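Local coordinates for protein family 88 glycosyl hydrolase (Bacteroides thetaiotaomicron, PDB 5NOA) that probably acts as a polysaccharide lyase that removes rhamnose caps from complex arabinogalactan proteins, though it may instead be a hydrolase, at residues I37-G42 with L71-Y77; M166-T170 with Y181-L185; K334-P340 with V351-S357. All blocks are in the same frame, centred on the assembly; numbering follows the deposited sequence.

Interaction 1. Residues I37-G42 with L71-Y77; sequences IHKVNG and LTNKPEY
His38 and Tyr77 meet through one short, nearly straight hydrogen bond. His38 ND1 lies 2.7 Å from Tyr77 OH, at 175°, and either group could be the donor. The hydroxyl sits at the edge of the imidazole, near its plane. The two rings meet rim to rim, with planes 38° apart. With CG anti to the carbonyl carbon (chi1 -68°) the His38 ring reaches Thr72 and Tyr77, and chi2 turns ND1 to the hydroxyl.

The packing is tight round the phenol ring. Asn41 ND2 sits 3.2 Å above the plane of the Tyr77 ring, over its centre, and Lys74 CD covers the opposite face nearer the rim. Tyr61 and Asn65 bind the amide of Asn41 and hold it there. Thr72 CG2 closes on His38 CE1 at 3.6 Å. On the buried side Ile37 and Leu71 cross at about a right angle, CD1 to CD2 3.6 Å.

The partly exposed side is looser: a water joins Tyr77 OH (2.6 Å), His38 O and Lys74 NZ.

Tyr77 OH thus has two polar partners, a ring nitrogen and a water. They fix the rotation of the hydroxyl and tie helix 29-47 to the start of helix 75-87.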
ATOM      1  N   ILE A  37     -17.125  -5.567  -3.258  1.00  8.33           N
ATOM      2  CA  ILE A  37     -15.986  -5.369  -4.148  1.00  7.81           C
ATOM      3  C   ILE A  37     -16.431  -4.965  -5.558  1.00  8.04           C
ATOM      4  O   ILE A  37     -15.918  -4.005  -6.114  1.00  8.32           O
ATOM      5  CB  ILE A  37     -15.107  -6.640  -4.202  1.00  8.46           C
ATOM      6  CG1 ILE A  37     -14.360  -6.797  -2.878  1.00  8.68           C
ATOM      7  CG2 ILE A  37     -14.104  -6.625  -5.347  1.00  8.78           C
ATOM      8  CD1 ILE A  37     -13.802  -8.185  -2.620  1.00  9.54           C
ATOM      9  N   HIS A  38     -17.422  -5.671  -6.108  1.00  8.77           N
ATOM     10  CA  HIS A  38     -17.893  -5.326  -7.433  1.00  9.15           C
ATOM     11  C   HIS A  38     -18.591  -3.957  -7.468  1.00  9.32           C
ATOM     12  O   HIS A  38     -18.443  -3.190  -8.421  1.00 11.03           O
ATOM     13  CB  HIS A  38     -18.795  -6.425  -7.979  1.00  9.67           C
ATOM     14  CG  HIS A  38     -18.053  -7.677  -8.259  1.00 10.16           C
ATOM     15  ND1 HIS A  38     -16.877  -7.679  -8.986  1.00 12.62           N
ATOM     16  CD2 HIS A  38     -18.315  -8.965  -7.949  1.00 12.93           C
ATOM     17  CE1 HIS A  38     -16.442  -8.930  -9.082  1.00 13.33           C
ATOM     18  NE2 HIS A  38     -17.307  -9.728  -8.480  1.00 13.98           N
ATOM     19  N   LYS A  39     -19.327  -3.623  -6.410  1.00  9.23           N
ATOM     20  CA  LYS A  39     -19.992  -2.321  -6.346  1.00  9.79           C
ATOM     21  C   LYS A  39     -18.954  -1.179  -6.329  1.00  9.04           C
ATOM     22  O   LYS A  39     -19.077  -0.198  -7.032  1.00  9.99           O
ATOM     23  CB  LYS A  39     -20.888  -2.263  -5.118  1.00 12.19           C
ATOM     24  CG  LYS A  39     -21.756  -1.026  -5.009  1.00 16.34           C
ATOM     25  CD  LYS A  39     -22.634  -1.077  -3.758  1.00 24.32           C
ATOM     26  CE  LYS A  39     -21.838  -1.238  -2.446  1.00 29.50           C
ATOM     27  NZ  LYS A  39     -22.357  -0.495  -1.250  1.00 32.63           N
ATOM     28  N   VAL A  40     -17.930  -1.343  -5.517  1.00  8.35           N
ATOM     29  CA  VAL A  40     -16.881  -0.357  -5.349  1.00  7.96           C
ATOM     30  C   VAL A  40     -16.043  -0.213  -6.616  1.00  7.89           C
ATOM     31  O   VAL A  40     -15.759   0.895  -7.076  1.00  7.78           O
ATOM     32  CB  VAL A  40     -16.008  -0.736  -4.130  1.00  8.16           C
ATOM     33  CG1 VAL A  40     -14.730   0.058  -4.054  1.00  8.68           C
ATOM     34  CG2 VAL A  40     -16.829  -0.547  -2.855  1.00  8.96           C
ATOM     35  N   ASN A  41     -15.565  -1.336  -7.127  1.00  7.33           N
ATOM     36  CA  ASN A  41     -14.691  -1.288  -8.279  1.00  8.41           C
ATOM     37  C   ASN A  41     -15.451  -0.852  -9.515  1.00  9.37           C
ATOM     38  O   ASN A  41     -14.949  -0.094 -10.347  1.00  9.81           O
ATOM     39  CB  ASN A  41     -13.956  -2.599  -8.460  1.00  8.30           C
ATOM     40  CG  ASN A  41     -12.593  -2.444  -9.090  1.00  8.20           C
ATOM     41  OD1 ASN A  41     -12.030  -1.360  -9.020  1.00  9.35           O
ATOM     42  ND2 ASN A  41     -12.044  -3.494  -9.670  1.00  9.55           N
ATOM     43  N   GLY A  42     -16.696  -1.302  -9.632  1.00  9.97           N
ATOM     44  CA  GLY A  42     -17.561  -0.846 -10.712  1.00 11.26           C
ATOM     45  C   GLY A  42     -17.817   0.646 -10.667  1.00 10.50           C
ATOM     46  O   GLY A  42     -17.786   1.326 -11.719  1.00 12.08           O
ATOM     47  N   LEU A  71      -8.874 -12.152  -7.197  1.00 10.03           N
ATOM     48  CA  LEU A  71      -9.924 -12.760  -6.376  1.00 10.75           C
ATOM     49  C   LEU A  71     -11.109 -13.236  -7.193  1.00 11.28           C
ATOM     50  O   LEU A  71     -11.601 -14.336  -6.952  1.00 14.22           O
ATOM     51  CB  LEU A  71     -10.413 -11.768  -5.321  1.00 10.89           C
ATOM     52  CG  LEU A  71     -11.392 -12.326  -4.307  1.00 11.82           C
ATOM     53  CD1 LEU A  71     -10.633 -13.072  -3.228  1.00 15.48           C
ATOM     54  CD2 LEU A  71     -12.208 -11.203  -3.667  1.00 12.93           C
ATOM     55  N   THR A  72     -11.569 -12.403  -8.118  1.00 10.82           N
ATOM     56  CA  THR A  72     -12.869 -12.602  -8.762  1.00 12.36           C
ATOM     57  C   THR A  72     -12.804 -13.042 -10.209  1.00 12.62           C
ATOM     58  O   THR A  72     -13.813 -13.489 -10.753  1.00 15.15           O
ATOM     59  CB  THR A  72     -13.723 -11.316  -8.745  1.00 13.15           C
ATOM     60  OG1 THR A  72     -13.163 -10.323  -9.617  1.00 12.59           O
ATOM     61  CG2 THR A  72     -13.865 -10.761  -7.363  1.00 14.03           C
ATOM     62  N   ASN A  73     -11.668 -12.867 -10.869  1.00 12.05           N
ATOM     63  CA  ASN A  73     -11.535 -13.193 -12.299  1.00 13.42           C
ATOM     64  C   ASN A  73     -12.451 -12.421 -13.232  1.00 13.90           C
ATOM     65  O   ASN A  73     -12.640 -12.815 -14.369  1.00 17.53           O
ATOM     66  CB  ASN A  73     -11.616 -14.713 -12.514  1.00 17.55           C
ATOM     67  CG  ASN A  73     -10.446 -15.424 -11.869  1.00 22.68           C
ATOM     68  OD1 ASN A  73     -10.596 -16.133 -10.877  1.00 36.98           O
ATOM     69  ND2 ASN A  73      -9.264 -15.207 -12.420  1.00 34.23           N
ATOM     70  N   LYS A  74     -12.938 -11.257 -12.808  1.00 13.64           N
ATOM     71  CA  LYS A  74     -13.851 -10.506 -13.664  1.00 13.76           C
ATOM     72  C   LYS A  74     -13.052  -9.885 -14.839  1.00 13.16           C
ATOM     73  O   LYS A  74     -12.150  -9.074 -14.631  1.00 13.09           O
ATOM     74  CB  LYS A  74     -14.573  -9.420 -12.873  1.00 16.28           C
ATOM     75  CG  LYS A  74     -15.605  -8.683 -13.692  1.00 18.23           C
ATOM     76  CD  LYS A  74     -16.578  -7.888 -12.844  1.00 21.92           C
ATOM     77  CE  LYS A  74     -17.725  -7.413 -13.698  1.00 27.03           C
ATOM     78  NZ  LYS A  74     -18.758  -6.820 -12.829  1.00 31.96           N
ATOM     79  N   PRO A  75     -13.386 -10.250 -16.093  1.00 13.97           N
ATOM     80  CA  PRO A  75     -12.522  -9.858 -17.207  1.00 14.86           C
ATOM     81  C   PRO A  75     -12.357  -8.364 -17.372  1.00 12.74           C
ATOM     82  O   PRO A  75     -11.292  -7.916 -17.766  1.00 14.68           O
ATOM     83  CB  PRO A  75     -13.215 -10.464 -18.450  1.00 17.08           C
ATOM     84  CG  PRO A  75     -14.084 -11.500 -17.947  1.00 20.19           C
ATOM     85  CD  PRO A  75     -14.414 -11.221 -16.523  1.00 16.17           C
ATOM     86  N   GLU A  76     -13.402  -7.604 -17.096  1.00 13.10           N
ATOM     87  CA  GLU A  76     -13.354  -6.170 -17.196  1.00 13.69           C
ATOM     88  C   GLU A  76     -12.250  -5.572 -16.326  1.00 11.29           C
ATOM     89  O   GLU A  76     -11.682  -4.522 -16.685  1.00 10.99           O
ATOM     90  CB  GLU A  76     -14.707  -5.565 -16.807  1.00 17.37           C
ATOM     91  CG  GLU A  76     -15.811  -5.846 -17.808  1.00 22.38           C
ATOM     92  CD  GLU A  76     -16.614  -7.124 -17.579  1.00 26.22           C
ATOM     93  OE1 GLU A  76     -16.173  -8.084 -16.881  1.00 23.23           O
ATOM     94  OE2 GLU A  76     -17.730  -7.161 -18.170  1.00 38.00           O
ATOM     95  N   TYR A  77     -11.946  -6.172 -15.183  1.00 10.42           N
ATOM     96  CA  TYR A  77     -10.903  -5.627 -14.334  1.00  9.97           C
ATOM     97  C   TYR A  77      -9.542  -5.756 -14.953  1.00  9.31           C
ATOM     98  O   TYR A  77      -8.754  -4.827 -14.952  1.00  9.78           O
ATOM     99  CB  TYR A  77     -10.950  -6.250 -12.926  1.00  9.55           C
ATOM    100  CG  TYR A  77     -12.260  -6.025 -12.171  1.00  9.79           C
ATOM    101  CD1 TYR A  77     -13.176  -5.072 -12.547  1.00  9.49           C
ATOM    102  CD2 TYR A  77     -12.538  -6.761 -11.043  1.00  9.65           C
ATOM    103  CE1 TYR A  77     -14.359  -4.880 -11.853  1.00 10.81           C
ATOM    104  CE2 TYR A  77     -13.713  -6.591 -10.322  1.00 10.58           C
ATOM    105  CZ  TYR A  77     -14.632  -5.650 -10.730  1.00 10.59           C
ATOM    106  OH  TYR A  77     -15.808  -5.494 -10.042  1.00 12.36           O
TER
HETATM  107  O   HOH W   1     -17.875  -4.340 -11.201  1.00 21.63           O

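Interaction 2. Residues M166-T170 with Y181-L185; sequences MPVMT and YLEKL
Met169 reaches across to Tyr181, Lys184 and Leu185, and it gives the most surface to this contact. Its chain is bent twice beyond CG, at chi2 (-58°) and chi3 (-87°). The bends lay the terminal methyl along the neighbouring helix. Met169 CE ends 3.5 Å from Tyr181 O and 3.8 Å from Lys184 CB. The methyl therefore rests on the backbone of the 181-185 turn. Tyr181 O itself is engaged within its helix by the backbone N of Leu185. Lys184 only lends its CB here; its amine turns outward to a salt bridge with Glu187.

Leu185 is the second main residue. Its CB faces Met169 CB at 4.0 Å. Its CG is anti to the backbone N (chi1 168°), and the two methyls divide the work. Leu185 CD1 touches Met166 CG at 3.7 Å, the two side chains crossing at about a right angle. Leu185 CD2 packs against the methyl CG2 of Thr170, 4.0 Å away.

Tyr181 gives the third share, chiefly near its backbone. Its CB lies 3.5 Å from Met169 O, and the ring continues past this carbonyl toward helix 135-149. There Glu145 binds the Tyr181 hydroxyl, and Met148 touches both Tyr181 and Met169, so this helix covers that side of the contact. Met166 faces helix 226-242, through Leu236 and Val239.

The contact is apolar and buried. The axes of the short segments pass 9.1 Å apart and run nearly antiparallel. Only a short turn separates helix 160-176 from helix 180-196. Together they make an antiparallel helical hairpin, consistent with the alpha/alpha-barrel fold expected of this six-hairpin clan.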
ATOM      1  N   MET A 166       8.933  -1.882  -2.487  1.00  7.00           N
ATOM      2  CA  MET A 166       9.336  -3.208  -2.005  1.00  7.06           C
ATOM      3  C   MET A 166       8.742  -4.321  -2.833  1.00  7.45           C
ATOM      4  O   MET A 166       9.461  -5.243  -3.181  1.00  8.12           O
ATOM      5  CB  MET A 166       9.021  -3.420  -0.539  1.00  8.35           C
ATOM      6  CG  MET A 166       9.802  -2.541   0.412  1.00  9.63           C
ATOM      7  SD  MET A 166       9.687  -3.014   2.139  1.00  9.79           S
ATOM      8  CE  MET A 166       7.925  -3.031   2.385  1.00 11.24           C
ATOM      9  N   PRO A 167       7.438  -4.273  -3.168  1.00  7.13           N
ATOM     10  CA  PRO A 167       6.868  -5.371  -3.970  1.00  8.07           C
ATOM     11  C   PRO A 167       7.355  -5.412  -5.404  1.00  8.40           C
ATOM     12  O   PRO A 167       7.284  -6.470  -6.044  1.00  9.38           O
ATOM     13  CB  PRO A 167       5.350  -5.144  -3.880  1.00  8.57           C
ATOM     14  CG  PRO A 167       5.193  -4.211  -2.692  1.00  7.84           C
ATOM     15  CD  PRO A 167       6.393  -3.328  -2.760  1.00  7.23           C
ATOM     16  N   VAL A 168       7.905  -4.316  -5.921  1.00  7.42           N
ATOM     17  CA  VAL A 168       8.581  -4.352  -7.213  1.00  8.46           C
ATOM     18  C   VAL A 168       9.768  -5.293  -7.149  1.00  8.06           C
ATOM     19  O   VAL A 168      10.021  -6.071  -8.062  1.00  8.45           O
ATOM     20  CB  VAL A 168       9.046  -2.946  -7.649  1.00  9.20           C
ATOM     21  CG1 VAL A 168       9.885  -3.012  -8.940  1.00 10.42           C
ATOM     22  CG2 VAL A 168       7.859  -2.031  -7.895  1.00  8.80           C
ATOM     23  N   MET A 169      10.494  -5.219  -6.042  1.00  8.04           N
ATOM     24  CA  MET A 169      11.706  -6.034  -5.883  1.00  8.85           C
ATOM     25  C   MET A 169      11.381  -7.510  -5.857  1.00  8.63           C
ATOM     26  O   MET A 169      12.029  -8.326  -6.519  1.00  9.12           O
ATOM     27  CB  MET A 169      12.476  -5.625  -4.634  1.00  9.89           C
ATOM     28  CG  MET A 169      12.770  -4.128  -4.507  1.00 11.40           C
ATOM     29  SD  MET A 169      13.692  -3.399  -5.865  1.00 11.96           S
ATOM     30  CE  MET A 169      15.366  -3.723  -5.317  1.00 13.37           C
ATOM     31  N   THR A 170      10.345  -7.871  -5.096  1.00  8.09           N
ATOM     32  CA  THR A 170       9.969  -9.277  -4.998  1.00  8.60           C
ATOM     33  C   THR A 170       9.339  -9.768  -6.308  1.00  8.36           C
ATOM     34  O   THR A 170       9.595 -10.908  -6.726  1.00 10.02           O
ATOM     35  CB  THR A 170       9.054  -9.521  -3.796  1.00 10.00           C
ATOM     36  OG1 THR A 170       7.997  -8.575  -3.780  1.00 11.48           O
ATOM     37  CG2 THR A 170       9.789  -9.404  -2.483  1.00 13.06           C
ATOM     38  N   TYR A 181      17.984  -8.298  -6.731  1.00  8.60           N
ATOM     39  CA  TYR A 181      16.714  -7.683  -6.282  1.00  8.77           C
ATOM     40  C   TYR A 181      16.465  -7.883  -4.795  1.00  8.20           C
ATOM     41  O   TYR A 181      15.977  -6.979  -4.128  1.00  8.90           O
ATOM     42  CB  TYR A 181      15.531  -8.223  -7.090  1.00  9.10           C
ATOM     43  CG  TYR A 181      15.396  -7.648  -8.476  1.00  8.97           C
ATOM     44  CD1 TYR A 181      14.896  -6.375  -8.653  1.00  9.07           C
ATOM     45  CD2 TYR A 181      15.761  -8.370  -9.617  1.00  9.46           C
ATOM     46  CE1 TYR A 181      14.771  -5.827  -9.921  1.00  9.74           C
ATOM     47  CE2 TYR A 181      15.641  -7.818 -10.871  1.00  9.89           C
ATOM     48  CZ  TYR A 181      15.137  -6.549 -11.012  1.00  9.50           C
ATOM     49  OH  TYR A 181      14.978  -5.979 -12.246  1.00 11.38           O
ATOM     50  N   LEU A 182      16.785  -9.070  -4.295  1.00  8.50           N
ATOM     51  CA  LEU A 182      16.532  -9.357  -2.889  1.00  9.22           C
ATOM     52  C   LEU A 182      17.585  -8.795  -1.955  1.00  9.00           C
ATOM     53  O   LEU A 182      17.291  -8.432  -0.817  1.00 10.69           O
ATOM     54  CB  LEU A 182      16.288 -10.862  -2.683  1.00 10.16           C
ATOM     55  CG  LEU A 182      15.167 -11.456  -3.539  1.00 11.48           C
ATOM     56  CD1 LEU A 182      14.998 -12.942  -3.216  1.00 12.89           C
ATOM     57  CD2 LEU A 182      13.865 -10.704  -3.380  1.00 12.55           C
ATOM     58  N   GLU A 183      18.807  -8.677  -2.451  1.00  9.34           N
ATOM     59  CA  GLU A 183      19.841  -8.002  -1.697  1.00  9.73           C
ATOM     60  C   GLU A 183      19.550  -6.509  -1.535  1.00  8.59           C
ATOM     61  O   GLU A 183      19.675  -5.925  -0.441  1.00  9.06           O
ATOM     62  CB  GLU A 183      21.193  -8.196  -2.355  1.00 12.52           C
ATOM     63  CG  GLU A 183      22.341  -7.446  -1.720  1.00 18.72           C
ATOM     64  CD  GLU A 183      22.538  -7.723  -0.246  1.00 23.12           C
ATOM     65  OE1 GLU A 183      22.410  -8.920   0.196  1.00 22.92           O
ATOM     66  OE2 GLU A 183      22.847  -6.704   0.460  1.00 29.91           O
ATOM     67  N   LYS A 184      19.148  -5.889  -2.623  1.00  8.50           N
ATOM     68  CA  LYS A 184      18.824  -4.463  -2.605  1.00  9.09           C
ATOM     69  C   LYS A 184      17.521  -4.151  -1.891  1.00  8.35           C
ATOM     70  O   LYS A 184      17.422  -3.085  -1.278  1.00  9.30           O
ATOM     71  CB  LYS A 184      18.901  -3.913  -4.030  1.00  9.96           C
ATOM     72  CG  LYS A 184      20.339  -3.866  -4.558  1.00 10.28           C
ATOM     73  CD  LYS A 184      21.106  -2.683  -3.993  1.00 11.12           C
ATOM     74  CE  LYS A 184      22.552  -2.653  -4.455  1.00 12.41           C
ATOM     75  NZ  LYS A 184      23.241  -1.441  -3.952  1.00 13.69           N
ATOM     76  N   LEU A 185      16.540  -5.054  -1.948  1.00  8.17           N
ATOM     77  CA  LEU A 185      15.357  -4.888  -1.087  1.00  8.65           C
ATOM     78  C   LEU A 185      15.819  -4.687   0.349  1.00  8.36           C
ATOM     79  O   LEU A 185      15.373  -3.775   1.057  1.00  8.26           O
ATOM     80  CB  LEU A 185      14.486  -6.146  -1.210  1.00  9.04           C
ATOM     81  CG  LEU A 185      13.350  -6.292  -0.187  1.00  9.11           C
ATOM     82  CD1 LEU A 185      12.375  -5.167  -0.281  1.00  9.64           C
ATOM     83  CD2 LEU A 185      12.701  -7.634  -0.389  1.00  9.78           C
TER

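Interaction 3. Residues K334-P340 with V351-S357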
ATOM      1  N   LYS A 334     -19.108   4.379  -3.571  1.00  9.13           N
ATOM      2  CA  LYS A 334     -18.089   5.376  -3.254  1.00  8.98           C
ATOM      3  C   LYS A 334     -17.454   5.059  -1.901  1.00  9.02           C
ATOM      4  O   LYS A 334     -18.125   4.651  -0.961  1.00  9.17           O
ATOM      5  CB  LYS A 334     -18.728   6.764  -3.263  1.00 11.09           C
ATOM      6  CG  LYS A 334     -17.734   7.873  -3.075  1.00 14.49           C
ATOM      7  CD  LYS A 334     -18.397   9.242  -3.264  1.00 18.84           C
ATOM      8  CE  LYS A 334     -17.399  10.354  -3.087  1.00 22.05           C
ATOM      9  NZ  LYS A 334     -18.043  11.672  -3.345  1.00 27.83           N
ATOM     10  N   ILE A 335     -16.141   5.218  -1.819  1.00  8.27           N
ATOM     11  CA  ILE A 335     -15.384   5.063  -0.571  1.00  8.73           C
ATOM     12  C   ILE A 335     -15.051   6.434  -0.039  1.00  8.73           C
ATOM     13  O   ILE A 335     -14.268   7.159  -0.617  1.00 10.96           O
ATOM     14  CB  ILE A 335     -14.090   4.280  -0.819  1.00  9.29           C
ATOM     15  CG1 ILE A 335     -14.386   2.893  -1.424  1.00  9.97           C
ATOM     16  CG2 ILE A 335     -13.260   4.175   0.459  1.00  9.74           C
ATOM     17  CD1 ILE A 335     -15.408   2.096  -0.641  1.00 10.17           C
ATOM     18  N   GLY A 336     -15.648   6.787   1.101  1.00  8.22           N
ATOM     19  CA  GLY A 336     -15.454   8.091   1.704  1.00  8.14           C
ATOM     20  C   GLY A 336     -14.470   8.148   2.840  1.00  7.13           C
ATOM     21  O   GLY A 336     -13.843   7.147   3.170  1.00  8.22           O
ATOM     22  N   TYR A 337     -14.347   9.331   3.446  1.00  7.17           N
ATOM     23  CA  TYR A 337     -13.437   9.631   4.546  1.00  7.36           C
ATOM     24  C   TYR A 337     -11.974   9.364   4.191  1.00  6.84           C
ATOM     25  O   TYR A 337     -11.157   9.093   5.078  1.00  7.71           O
ATOM     26  CB  TYR A 337     -13.845   8.955   5.856  1.00  8.33           C
ATOM     27  CG  TYR A 337     -15.103   9.468   6.473  1.00 10.36           C
ATOM     28  CD1 TYR A 337     -15.106  10.645   7.203  1.00 12.05           C
ATOM     29  CD2 TYR A 337     -16.260   8.750   6.380  1.00 13.51           C
ATOM     30  CE1 TYR A 337     -16.232  11.105   7.823  1.00 17.00           C
ATOM     31  CE2 TYR A 337     -17.425   9.209   6.984  1.00 15.51           C
ATOM     32  CZ  TYR A 337     -17.427  10.388   7.725  1.00 15.42           C
ATOM     33  OH  TYR A 337     -18.555  10.806   8.333  1.00 24.65           O
ATOM     34  N   VAL A 338     -11.620   9.520   2.922  1.00  6.98           N
ATOM     35  CA  VAL A 338     -10.238   9.379   2.527  1.00  7.53           C
ATOM     36  C   VAL A 338      -9.511  10.716   2.717  1.00  7.72           C
ATOM     37  O   VAL A 338      -9.916  11.735   2.170  1.00  8.70           O
ATOM     38  CB  VAL A 338     -10.096   8.890   1.091  1.00  8.11           C
ATOM     39  CG1 VAL A 338      -8.624   8.795   0.677  1.00  9.75           C
ATOM     40  CG2 VAL A 338     -10.796   7.560   0.912  1.00  7.79           C
ATOM     41  N   GLN A 339      -8.439  10.736   3.496  1.00  7.40           N
ATOM     42  CA  GLN A 339      -7.656  11.973   3.668  1.00  8.35           C
ATOM     43  C   GLN A 339      -7.092  12.389   2.295  1.00  7.76           C
ATOM     44  O   GLN A 339      -6.365  11.634   1.686  1.00  9.34           O
ATOM     45  CB  GLN A 339      -6.518  11.747   4.625  1.00  8.63           C
ATOM     46  CG  GLN A 339      -5.635  12.964   4.883  1.00  8.88           C
ATOM     47  CD  GLN A 339      -4.510  12.649   5.863  1.00 10.03           C
ATOM     48  OE1 GLN A 339      -4.144  11.511   6.065  1.00 11.16           O
ATOM     49  NE2 GLN A 339      -3.991  13.670   6.491  1.00 12.82           N
ATOM     50  N   PRO A 340      -7.433  13.605   1.812  1.00  9.09           N
ATOM     51  CA  PRO A 340      -7.019  14.009   0.477  1.00  9.73           C
ATOM     52  C   PRO A 340      -5.557  14.428   0.389  1.00  9.64           C
ATOM     53  O   PRO A 340      -5.009  14.939   1.362  1.00  9.93           O
ATOM     54  CB  PRO A 340      -7.919  15.214   0.204  1.00 12.86           C
ATOM     55  CG  PRO A 340      -8.319  15.723   1.505  1.00 16.31           C
ATOM     56  CD  PRO A 340      -8.357  14.577   2.440  1.00 11.14           C
ATOM     57  N   VAL A 351     -12.216  14.844   8.443  1.00  8.70           N
ATOM     58  CA  VAL A 351     -12.118  14.575   6.992  1.00  8.95           C
ATOM     59  C   VAL A 351     -13.501  14.623   6.388  1.00  9.69           C
ATOM     60  O   VAL A 351     -14.476  14.194   6.998  1.00 10.60           O
ATOM     61  CB  VAL A 351     -11.447  13.205   6.767  1.00  9.52           C
ATOM     62  CG1 VAL A 351     -11.405  12.865   5.291  1.00  9.51           C
ATOM     63  CG2 VAL A 351     -10.065  13.192   7.351  1.00 11.82           C
ATOM     64  N   ASP A 352     -13.592  15.096   5.161  1.00  9.95           N
ATOM     65  CA  ASP A 352     -14.839  15.086   4.406  1.00 11.24           C
ATOM     66  C   ASP A 352     -15.335  13.654   4.217  1.00  9.97           C
ATOM     67  O   ASP A 352     -14.628  12.780   3.665  1.00 10.36           O
ATOM     68  CB  ASP A 352     -14.548  15.744   3.059  1.00 13.53           C
ATOM     69  CG  ASP A 352     -15.714  15.692   2.066  1.00 15.44           C
ATOM     70  OD1 ASP A 352     -16.879  15.409   2.438  1.00 16.52           O
ATOM     71  OD2 ASP A 352     -15.439  15.990   0.869  1.00 19.61           O
ATOM     72  N   ALA A 353     -16.557  13.402   4.668  1.00 11.28           N
ATOM     73  CA  ALA A 353     -17.185  12.106   4.469  1.00 11.42           C
ATOM     74  C   ALA A 353     -17.255  11.666   3.016  1.00 11.49           C
ATOM     75  O   ALA A 353     -17.252  10.489   2.729  1.00 13.27           O
ATOM     76  CB  ALA A 353     -18.586  12.105   5.070  1.00 15.04           C
ATOM     77  N   ASN A 354     -17.361  12.634   2.127  1.00 10.91           N
ATOM     78  CA  ASN A 354     -17.477  12.393   0.694  1.00 10.94           C
ATOM     79  C   ASN A 354     -16.170  12.458  -0.062  1.00 10.78           C
ATOM     80  O   ASN A 354     -16.149  12.453  -1.283  1.00 14.20           O
ATOM     81  CB  ASN A 354     -18.536  13.327   0.117  1.00 13.25           C
ATOM     82  CG  ASN A 354     -19.908  13.015   0.661  1.00 17.04           C
ATOM     83  OD1 ASN A 354     -20.267  11.842   0.804  1.00 24.96           O
ATOM     84  ND2 ASN A 354     -20.648  14.038   1.021  1.00 23.47           N
ATOM     85  N   SER A 355     -15.064  12.456   0.673  1.00 10.98           N
ATOM     86  CA  SER A 355     -13.764  12.466   0.077  1.00 10.77           C
ATOM     87  C   SER A 355     -13.347  11.079  -0.307  1.00  8.47           C
ATOM     88  O   SER A 355     -13.208  10.193   0.563  1.00  9.34           O
ATOM     89  CB  SER A 355     -12.729  13.015   1.052  1.00 11.72           C
ATOM     90  OG  SER A 355     -11.460  12.988   0.459  1.00 12.28           O
ATOM     91  N   THR A 356     -13.104  10.883  -1.612  1.00  9.88           N
ATOM     92  CA  THR A 356     -12.593   9.626  -2.126  1.00 10.18           C
ATOM     93  C   THR A 356     -11.342   9.861  -2.923  1.00  9.11           C
ATOM     94  O   THR A 356     -11.018  11.020  -3.261  1.00 12.63           O
ATOM     95  CB  THR A 356     -13.610   8.848  -2.983  1.00 12.49           C
ATOM     96  OG1 THR A 356     -13.222   7.453  -3.063  1.00 12.20           O
ATOM     97  CG2 THR A 356     -13.771   9.411  -4.395  1.00 13.69           C
ATOM     98  N   SER A 357     -10.652   8.790  -3.251  1.00  9.24           N
ATOM     99  CA  SER A 357      -9.504   8.916  -4.142  1.00  8.34           C
ATOM    100  C   SER A 357      -9.195   7.545  -4.719  1.00  7.69           C
ATOM    101  O   SER A 357      -9.535   6.513  -4.180  1.00  9.00           O
ATOM    102  CB  SER A 357      -8.261   9.403  -3.428  1.00 10.02           C
ATOM    103  OG  SER A 357      -7.823   8.381  -2.556  1.00 11.28           O
TER
HETATM  104  O   HOH W   2     -14.923   5.847  -4.457  1.00 12.92           O
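Tyr337 has a positive phi (58°), and its CG is anti to the carbonyl carbon (chi1 -68°). Together these torsions bring the ring against Ala353. Ala353 CA sits over the centre of one ring face, a CH-pi contact, and Ala353 CB touches Tyr337 CZ at 3.4 Å. Ser355 OG stands anti to its backbone N (chi1 179°) and donates to Val338 O at 2.6 Å, in the carbonyl plane.

The backbones are also bound. Val338 N donates to Ser355 O at 2.9 Å. Tyr337 N meets Ala353 O from above the carbonyl plane, at 3.2 Å. Thr356 OG1 donates to a lone pair of Ile335 O at 2.7 Å and accepts from a water held by Ile335 N. Gly336 fits closely, since a side chain there would run into Ala353 O. At the exposed end Lys334 NZ makes a weak bond to Asn354 O. A type I turn, Asp352 to Ser355, shapes the second segment, with Asp352 OD1 closing an Asx turn.

Exchanging Tyr337 for an alanine would probably strip Ala353 CA and CB of the ring face they rest on.

Tyr337 also packs on Tyr323 and Val327 of helix 310-328. Ile335 packs on Phe364 of helix 358-377, and Ser357 caps the start of that helix through Gly360 N. Lys334 touches Tyr43 of helix 29-47.

Interaction 2 is the buried one. Interactions 1 and 3 are partly buried. Interactions 1 and 2 join helices, while interaction 3 joins two parts of the loop between helices 310-328 and 358-377. The chemistry follows the place. Interaction 2 is held by apolar packing, interaction 1 mixes packing with one ring-to-hydroxyl bond and a water, and interaction 3 relies on many backbone and hydroxyl bonds. Interactions 1 and 3 touch, Val40 CG2 to Ile335 CD1 at 3.7 Å. Both also lean on helix 358-377. Interaction 2 lies apart, its centre about 32 Å from that of interaction 3, on the opposite side of the chain's centre.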